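Local coordinates for glucosamine kinase (Streptacidiphilus jiangxiensis, PDB 6HWJ), which catalyses the magnesium- and ATP-dependent phosphorylation of D-glucosamine to D-glucosamine 6-phosphate and acts more weakly on glucose, at residues I295-L307 against Y313-P325. Residues are numbered along the deposited sequence; the frame is centred on the assembly and turned at random.
With MG (magnesium ion), chain C; MG (magnesium ion), chain F.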
ATOM      1  N   ILE A 295       0.438 -14.259  -6.997  1.00 29.46           N
ATOM      2  CA  ILE A 295       0.923 -14.367  -5.624  1.00 28.57           C
ATOM      3  C   ILE A 295       0.369 -13.199  -4.811  1.00 28.34           C
ATOM      4  O   ILE A 295      -0.200 -12.253  -5.351  1.00 30.59           O
ATOM      5  CB  ILE A 295       2.468 -14.377  -5.533  1.00 27.72           C
ATOM      6  CG1 ILE A 295       3.055 -13.100  -6.120  1.00 26.93           C
ATOM      7  CG2 ILE A 295       3.051 -15.614  -6.250  1.00 28.92           C
ATOM      8  CD1 ILE A 295       4.506 -12.856  -5.728  1.00 28.57           C
ATOM      9  N   ASP A 296       0.539 -13.278  -3.497  1.00 27.42           N
ATOM     10  CA  ASP A 296       0.355 -12.100  -2.646  1.00 27.40           C
ATOM     11  C   ASP A 296       1.352 -11.024  -3.080  1.00 26.50           C
ATOM     12  O   ASP A 296       2.563 -11.279  -3.128  1.00 27.85           O
ATOM     13  CB  ASP A 296       0.586 -12.467  -1.172  1.00 27.95           C
ATOM     14  CG  ASP A 296      -0.446 -13.454  -0.631  1.00 33.76           C
ATOM     15  OD1 ASP A 296      -1.414 -13.809  -1.339  1.00 32.57           O
ATOM     16  OD2 ASP A 296      -0.272 -13.904   0.514  1.00 34.70           O
ATOM     17  N   VAL A 297       0.856  -9.831  -3.401  1.00 25.57           N
ATOM     18  CA  VAL A 297       1.698  -8.754  -3.889  1.00 26.06           C
ATOM     19  C   VAL A 297       1.528  -7.536  -2.977  1.00 25.92           C
ATOM     20  O   VAL A 297       0.660  -7.497  -2.112  1.00 24.71           O
ATOM     21  CB  VAL A 297       1.397  -8.369  -5.354  1.00 26.55           C
ATOM     22  CG1 VAL A 297       1.701  -9.529  -6.299  1.00 25.33           C
ATOM     23  CG2 VAL A 297      -0.044  -7.905  -5.521  1.00 27.43           C
ATOM     24  N   HIS A 298       2.389  -6.540  -3.184  1.00 24.91           N
ATOM     25  CA  HIS A 298       2.199  -5.242  -2.541  1.00 25.06           C
ATOM     26  C   HIS A 298       0.927  -4.579  -3.054  1.00 26.49           C
ATOM     27  O   HIS A 298       0.057  -4.173  -2.267  1.00 27.39           O
ATOM     28  CB  HIS A 298       3.418  -4.332  -2.788  1.00 22.96           C
ATOM     29  CG  HIS A 298       3.330  -3.006  -2.101  1.00 24.65           C
ATOM     30  ND1 HIS A 298       2.502  -1.990  -2.541  1.00 24.24           N
ATOM     31  CD2 HIS A 298       3.949  -2.533  -0.980  1.00 24.32           C
ATOM     32  CE1 HIS A 298       2.614  -0.949  -1.725  1.00 28.39           C
ATOM     33  NE2 HIS A 298       3.484  -1.252  -0.768  1.00 26.42           N
ATOM     34  N   GLY A 299       0.809  -4.434  -4.376  1.00 27.62           N
ATOM     35  CA  GLY A 299      -0.442  -4.043  -4.997  1.00 31.11           C
ATOM     36  C   GLY A 299      -0.632  -2.554  -5.192  1.00 30.57           C
ATOM     37  O   GLY A 299      -1.599  -2.155  -5.851  1.00 35.45           O
ATOM     38  N   ASP A 300       0.249  -1.732  -4.646  1.00 27.86           N
ATOM     39  CA  ASP A 300       0.179  -0.282  -4.840  1.00 27.45           C
ATOM     40  C   ASP A 300       1.608   0.243  -4.774  1.00 26.27           C
ATOM     41  O   ASP A 300       1.940   1.134  -3.986  1.00 24.44           O
ATOM     42  CB  ASP A 300      -0.736   0.365  -3.803  1.00 30.77           C
ATOM     43  CG  ASP A 300      -0.944   1.852  -4.046  1.00 32.23           C
ATOM     44  OD1 ASP A 300      -0.868   2.284  -5.208  1.00 32.38           O
ATOM     45  OD2 ASP A 300      -1.170   2.579  -3.056  1.00 32.95           O
ATOM     46  N   PHE A 301       2.476  -0.346  -5.595  1.00 28.04           N
ATOM     47  CA  PHE A 301       3.925  -0.289  -5.415  1.00 26.15           C
ATOM     48  C   PHE A 301       4.495   0.807  -6.293  1.00 26.37           C
ATOM     49  O   PHE A 301       4.315   0.784  -7.518  1.00 24.40           O
ATOM     50  CB  PHE A 301       4.521  -1.660  -5.753  1.00 27.35           C
ATOM     51  CG  PHE A 301       5.912  -1.879  -5.234  1.00 28.00           C
ATOM     52  CD1 PHE A 301       6.202  -1.751  -3.887  1.00 25.50           C
ATOM     53  CD2 PHE A 301       6.918  -2.259  -6.091  1.00 28.48           C
ATOM     54  CE1 PHE A 301       7.476  -1.967  -3.423  1.00 26.29           C
ATOM     55  CE2 PHE A 301       8.203  -2.472  -5.619  1.00 28.29           C
ATOM     56  CZ  PHE A 301       8.471  -2.331  -4.276  1.00 25.86           C
ATOM     57  N   HIS A 302       5.187   1.759  -5.670  1.00 24.22           N
ATOM     58  CA  HIS A 302       5.810   2.876  -6.374  1.00 24.42           C
ATOM     59  C   HIS A 302       6.773   3.537  -5.400  1.00 25.52           C
ATOM     60  O   HIS A 302       6.824   3.183  -4.213  1.00 23.55           O
ATOM     61  CB  HIS A 302       4.757   3.858  -6.904  1.00 24.24           C
ATOM     62  CG  HIS A 302       3.865   4.424  -5.848  1.00 24.52           C
ATOM     63  ND1 HIS A 302       4.248   5.455  -5.029  1.00 27.28           N
ATOM     64  CD2 HIS A 302       2.595   4.108  -5.484  1.00 26.63           C
ATOM     65  CE1 HIS A 302       3.257   5.755  -4.201  1.00 27.68           C
ATOM     66  NE2 HIS A 302       2.242   4.946  -4.454  1.00 25.04           N
ATOM     67  N   VAL A 303       7.539   4.511  -5.902  1.00 26.56           N
ATOM     68  CA  VAL A 303       8.633   5.052  -5.088  1.00 25.41           C
ATOM     69  C   VAL A 303       8.104   5.749  -3.854  1.00 27.41           C
ATOM     70  O   VAL A 303       8.820   5.899  -2.867  1.00 25.98           O
ATOM     71  CB  VAL A 303       9.531   6.023  -5.896  1.00 32.76           C
ATOM     72  CG1 VAL A 303      10.106   5.337  -7.101  1.00 35.68           C
ATOM     73  CG2 VAL A 303       8.756   7.290  -6.266  1.00 33.75           C
ATOM     74  N   GLY A 304       6.862   6.239  -3.895  1.00 28.95           N
ATOM     75  CA  GLY A 304       6.272   6.863  -2.718  1.00 29.93           C
ATOM     76  C   GLY A 304       6.034   5.913  -1.567  1.00 26.35           C
ATOM     77  O   GLY A 304       5.740   6.382  -0.466  1.00 28.25           O
ATOM     78  N   GLN A 305       6.114   4.602  -1.803  1.00 24.76           N
ATOM     79  CA  GLN A 305       5.923   3.607  -0.759  1.00 23.30           C
ATOM     80  C   GLN A 305       7.255   3.147  -0.176  1.00 24.21           C
ATOM     81  O   GLN A 305       7.280   2.209   0.624  1.00 24.72           O
ATOM     82  CB  GLN A 305       5.173   2.389  -1.292  1.00 22.03           C
ATOM     83  CG  GLN A 305       3.922   2.694  -2.119  1.00 24.13           C
ATOM     84  CD  GLN A 305       2.788   3.250  -1.290  1.00 26.86           C
ATOM     85  OE1 GLN A 305       3.004   3.955  -0.293  1.00 31.18           O
ATOM     86  NE2 GLN A 305       1.549   2.924  -1.690  1.00 26.51           N
ATOM     87  N   ILE A 306       8.364   3.755  -0.593  1.00 24.35           N
ATOM     88  CA  ILE A 306       9.695   3.354  -0.129  1.00 23.71           C
ATOM     89  C   ILE A 306      10.285   4.489   0.690  1.00 25.06           C
ATOM     90  O   ILE A 306      10.550   5.580   0.161  1.00 28.27           O
ATOM     91  CB  ILE A 306      10.632   2.986  -1.294  1.00 24.08           C
ATOM     92  CG1 ILE A 306       9.974   1.965  -2.235  1.00 25.54           C
ATOM     93  CG2 ILE A 306      11.953   2.442  -0.729  1.00 28.18           C
ATOM     94  CD1 ILE A 306       9.759   0.582  -1.638  1.00 26.42           C
ATOM     95  N   LEU A 307      10.518   4.224   1.970  1.00 22.85           N
ATOM     96  CA  LEU A 307      11.244   5.136   2.834  1.00 26.54           C
ATOM     97  C   LEU A 307      12.740   4.847   2.747  1.00 28.33           C
ATOM     98  O   LEU A 307      13.146   3.689   2.636  1.00 31.56           O
ATOM     99  CB  LEU A 307      10.768   4.987   4.270  1.00 29.66           C
ATOM    100  CG  LEU A 307       9.250   5.088   4.447  1.00 30.36           C
ATOM    101  CD1 LEU A 307       8.868   4.794   5.895  1.00 32.53           C
ATOM    102  CD2 LEU A 307       8.733   6.440   4.023  1.00 30.19           C
ATOM    103  N   TYR A 313      16.531   1.064   3.154  1.00 26.96           N
ATOM    104  CA  TYR A 313      15.264   1.177   2.442  1.00 27.36           C
ATOM    105  C   TYR A 313      14.178   0.394   3.171  1.00 27.81           C
ATOM    106  O   TYR A 313      14.428  -0.711   3.658  1.00 29.38           O
ATOM    107  CB  TYR A 313      15.398   0.640   1.002  1.00 25.66           C
ATOM    108  CG  TYR A 313      16.301   1.468   0.129  1.00 25.56           C
ATOM    109  CD1 TYR A 313      17.675   1.453   0.295  1.00 27.48           C
ATOM    110  CD2 TYR A 313      15.768   2.286  -0.855  1.00 28.13           C
ATOM    111  CE1 TYR A 313      18.514   2.232  -0.515  1.00 30.11           C
ATOM    112  CE2 TYR A 313      16.586   3.056  -1.668  1.00 29.26           C
ATOM    113  CZ  TYR A 313      17.941   3.018  -1.507  1.00 31.19           C
ATOM    114  OH  TYR A 313      18.724   3.815  -2.315  1.00 30.58           O
ATOM    115  N   ALA A 314      12.967   0.954   3.221  1.00 24.86           N
ATOM    116  CA  ALA A 314      11.859   0.340   3.948  1.00 23.63           C
ATOM    117  C   ALA A 314      10.567   0.548   3.167  1.00 24.42           C
ATOM    118  O   ALA A 314      10.185   1.688   2.915  1.00 26.68           O
ATOM    119  CB  ALA A 314      11.735   0.956   5.349  1.00 27.52           C
ATOM    120  N   VAL A 315       9.895  -0.546   2.796  1.00 23.95           N
ATOM    121  CA  VAL A 315       8.631  -0.467   2.063  1.00 23.36           C
ATOM    122  C   VAL A 315       7.489  -0.413   3.068  1.00 24.26           C
ATOM    123  O   VAL A 315       7.537  -1.053   4.137  1.00 23.48           O
ATOM    124  CB  VAL A 315       8.480  -1.637   1.077  1.00 25.04           C
ATOM    125  CG1 VAL A 315       8.606  -2.966   1.777  1.00 29.79           C
ATOM    126  CG2 VAL A 315       7.097  -1.540   0.356  1.00 27.40           C
ATOM    127  N   VAL A 316       6.471   0.393   2.758  1.00 22.79           N
ATOM    128  CA  VAL A 316       5.294   0.524   3.612  1.00 23.91           C
ATOM    129  C   VAL A 316       4.039   0.466   2.747  1.00 23.90           C
ATOM    130  O   VAL A 316       4.118   0.382   1.522  1.00 22.62           O
ATOM    131  CB  VAL A 316       5.317   1.826   4.427  1.00 25.93           C
ATOM    132  CG1 VAL A 316       6.528   1.869   5.325  1.00 28.69           C
ATOM    133  CG2 VAL A 316       5.337   3.021   3.495  1.00 27.07           C
ATOM    134  N   ASP A 317       2.873   0.493   3.414  1.00 28.06           N
ATOM    135  CA  ASP A 317       1.562   0.663   2.760  1.00 27.25           C
ATOM    136  C   ASP A 317       1.129  -0.607   2.031  1.00 24.46           C
ATOM    137  O   ASP A 317       1.184  -0.674   0.801  1.00 27.08           O
ATOM    138  CB  ASP A 317       1.636   1.855   1.797  1.00 35.44           C
ATOM    139  CG  ASP A 317       0.253   2.419   1.444  1.00 47.88           C
ATOM    140  OD1 ASP A 317      -0.752   1.706   1.620  1.00 53.02           O
ATOM    141  OD2 ASP A 317       0.197   3.591   0.986  1.00 52.78           O
ATOM    142  N   PHE A 318       0.659  -1.605   2.784  1.00 24.12           N
ATOM    143  CA  PHE A 318       0.275  -2.898   2.241  1.00 28.68           C
ATOM    144  C   PHE A 318      -1.242  -3.128   2.196  1.00 29.89           C
ATOM    145  O   PHE A 318      -1.687  -4.285   2.176  1.00 25.35           O
ATOM    146  CB  PHE A 318       0.940  -4.000   3.056  1.00 31.05           C
ATOM    147  CG  PHE A 318       2.403  -4.193   2.725  1.00 34.64           C
ATOM    148  CD1 PHE A 318       2.775  -4.924   1.620  1.00 35.37           C
ATOM    149  CD2 PHE A 318       3.385  -3.629   3.518  1.00 36.29           C
ATOM    150  CE1 PHE A 318       4.110  -5.104   1.306  1.00 36.57           C
ATOM    151  CE2 PHE A 318       4.717  -3.801   3.209  1.00 35.47           C
ATOM    152  CZ  PHE A 318       5.077  -4.540   2.106  1.00 36.73           C
ATOM    153  N   ASP A 319      -2.030  -2.050   2.152  0.50 28.94           N
ATOM    154  CA  ASP A 319      -3.485  -2.167   2.128  0.50 32.68           C
ATOM    155  C   ASP A 319      -4.033  -2.591   0.773  0.50 28.48           C
ATOM    156  O   ASP A 319      -5.209  -2.960   0.685  0.50 29.47           O
ATOM    157  CB  ASP A 319      -4.130  -0.827   2.501  0.50 38.75           C
ATOM    158  CG  ASP A 319      -3.986  -0.500   3.961  0.50 40.28           C
ATOM    159  OD1 ASP A 319      -3.878  -1.440   4.774  0.50 40.79           O
ATOM    160  OD2 ASP A 319      -3.985   0.702   4.296  0.50 42.56           O
ATOM    161  N   GLY A 320      -3.229  -2.523  -0.282  1.00 28.61           N
ATOM    162  CA  GLY A 320      -3.676  -2.885  -1.614  1.00 31.83           C
ATOM    163  C   GLY A 320      -3.992  -1.686  -2.494  1.00 33.41           C
ATOM    164  O   GLY A 320      -3.919  -0.525  -2.092  1.00 32.54           O
ATOM    165  N   ASN A 321      -4.378  -2.001  -3.728  1.00 38.93           N
ATOM    166  CA  ASN A 321      -4.642  -0.976  -4.740  1.00 39.41           C
ATOM    167  C   ASN A 321      -5.928  -0.229  -4.419  1.00 39.72           C
ATOM    168  O   ASN A 321      -7.007  -0.840  -4.431  1.00 36.42           O
ATOM    169  CB  ASN A 321      -4.728  -1.632  -6.111  1.00 45.96           C
ATOM    170  CG  ASN A 321      -4.913  -0.628  -7.225  1.00 52.26           C
ATOM    171  OD1 ASN A 321      -4.945   0.576  -6.991  1.00 51.91           O
ATOM    172  ND2 ASN A 321      -5.028  -1.125  -8.455  1.00 58.42           N
ATOM    173  N   PRO A 322      -5.869   1.077  -4.132  1.00 40.76           N
ATOM    174  CA  PRO A 322      -7.066   1.785  -3.671  1.00 45.00           C
ATOM    175  C   PRO A 322      -8.107   2.033  -4.753  1.00 46.47           C
ATOM    176  O   PRO A 322      -9.221   2.466  -4.412  1.00 44.59           O
ATOM    177  CB  PRO A 322      -6.507   3.115  -3.136  1.00 44.37           C
ATOM    178  CG  PRO A 322      -5.257   3.330  -3.924  1.00 44.35           C
ATOM    179  CD  PRO A 322      -4.684   1.961  -4.188  1.00 42.15           C
ATOM    180  N   VAL A 323      -7.794   1.779  -6.023  1.00 46.86           N
ATOM    181  CA  VAL A 323      -8.793   1.916  -7.074  1.00 53.09           C
ATOM    182  C   VAL A 323      -9.628   0.653  -7.249  1.00 55.53           C
ATOM    183  O   VAL A 323     -10.712   0.716  -7.843  1.00 59.99           O
ATOM    184  CB  VAL A 323      -8.142   2.291  -8.420  1.00 54.95           C
ATOM    185  CG1 VAL A 323      -7.209   3.480  -8.241  1.00 54.19           C
ATOM    186  CG2 VAL A 323      -7.417   1.103  -9.015  1.00 53.24           C
ATOM    187  N   LEU A 324      -9.155  -0.497  -6.758  1.00 52.03           N
ATOM    188  CA  LEU A 324      -9.964  -1.702  -6.773  1.00 50.53           C
ATOM    189  C   LEU A 324     -11.035  -1.621  -5.691  1.00 45.74           C
ATOM    190  O   LEU A 324     -10.845  -0.937  -4.681  1.00 42.65           O
ATOM    191  CB  LEU A 324      -9.097  -2.929  -6.539  1.00 53.93           C
ATOM    192  CG  LEU A 324      -8.277  -3.483  -7.706  1.00 55.27           C
ATOM    193  CD1 LEU A 324      -7.372  -4.606  -7.226  1.00 56.58           C
ATOM    194  CD2 LEU A 324      -9.192  -3.979  -8.808  1.00 56.20           C
ATOM    195  N   PRO A 325     -12.175  -2.299  -5.877  1.00 40.24           N
ATOM    196  CA  PRO A 325     -13.126  -2.428  -4.772  1.00 43.43           C
ATOM    197  C   PRO A 325     -12.421  -2.950  -3.531  1.00 43.80           C
ATOM    198  O   PRO A 325     -11.472  -3.731  -3.619  1.00 44.96           O
ATOM    199  CB  PRO A 325     -14.163  -3.429  -5.297  1.00 42.41           C
ATOM    200  CG  PRO A 325     -14.064  -3.329  -6.776  1.00 40.96           C
ATOM    201  CD  PRO A 325     -12.629  -3.012  -7.082  1.00 36.43           C
TER
HETATM  202 MG    MG C 501       1.607   5.210   0.606  1.00 37.98          MG
HETATM  203 MG    MG F 504      -2.814   2.384   1.306  1.00 45.28          MG
HETATM  204  O   HOH W   1      -0.575  -1.852  -0.891  1.00 25.83           O
HETATM  205  O   HOH W   2      -1.328  -5.718  -0.365  1.00 30.99           O
HETATM  206  O   HOH W   3      -2.242   1.418  -0.582  1.00 39.06           O
HETATM  207  O   HOH W   4       2.983   6.837   0.016  1.00 44.11           O
HETATM  208  O   HOH W   5      -2.130   4.034   0.141  1.00 40.00           O
HETATM  209  O   HOH W   6       2.801   5.234   2.262  1.00 40.28           O
HETATM  210  O   HOH W   7       0.699   6.787   1.791  1.00 38.41           O
HETATM  211  O   HOH W   8      -4.208   2.852  -0.030  1.00 50.48           O
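His298, Leu307 and Gln305 bury the most surface on the 295-307 side, and each meets 313-325 differently. The imidazole of His298 is pinned at both nitrogens. NE2 donates to the carbonyl O of Val316 at 2.9 Å, with an N-H...O angle of 173° and the acceptor in the ring plane, while ND1 accepts from the backbone N of Asp300, also in plane. These two bonds fix the ring's rotation and place the proton on NE2. With CG anti to the backbone N (chi1 -177°), the ring reaches across so that CD2 sits 3.4 Å from CE1 of Phe318, over the face of that phenyl; the two planes are 53° apart, an oblique aromatic pair.

Leu307 belongs to the antiparallel hairpin. Its N reaches Ala314 O at 2.7 Å and its O accepts from Ala314 N, which defines a hydrogen-bonded pair; its CD1 packs on CG1 of Val316. In the next, non-hydrogen-bonded pair, Ile306 CD1 rests 3.7 Å from Val315 CB.

Just beyond this last bridged pair, the carbonyl O of Gln305 takes the N-H of Val316, and its bent side chain turns toward Asp317. OE1 binds one magnesium ion at 2.1 Å, and OD2 of Asp317 binds the same ion at 2.2 Å. The amide and carboxylate planes are steeply turned against each other. NE2 donates in plane to Asp300 O, orienting OE1 toward the metal. Asp317 OD1 ligates the second magnesium, and a water on that ion donates to Asp300 OD2 and Gly320 O.

The bonds from Gln305 and His298 to the Val316 backbone probably help to position Asp317, the next residue. One carboxylate thus bridges two cations, and the shared water ties the second ion to the glucosamine-binding Asp300.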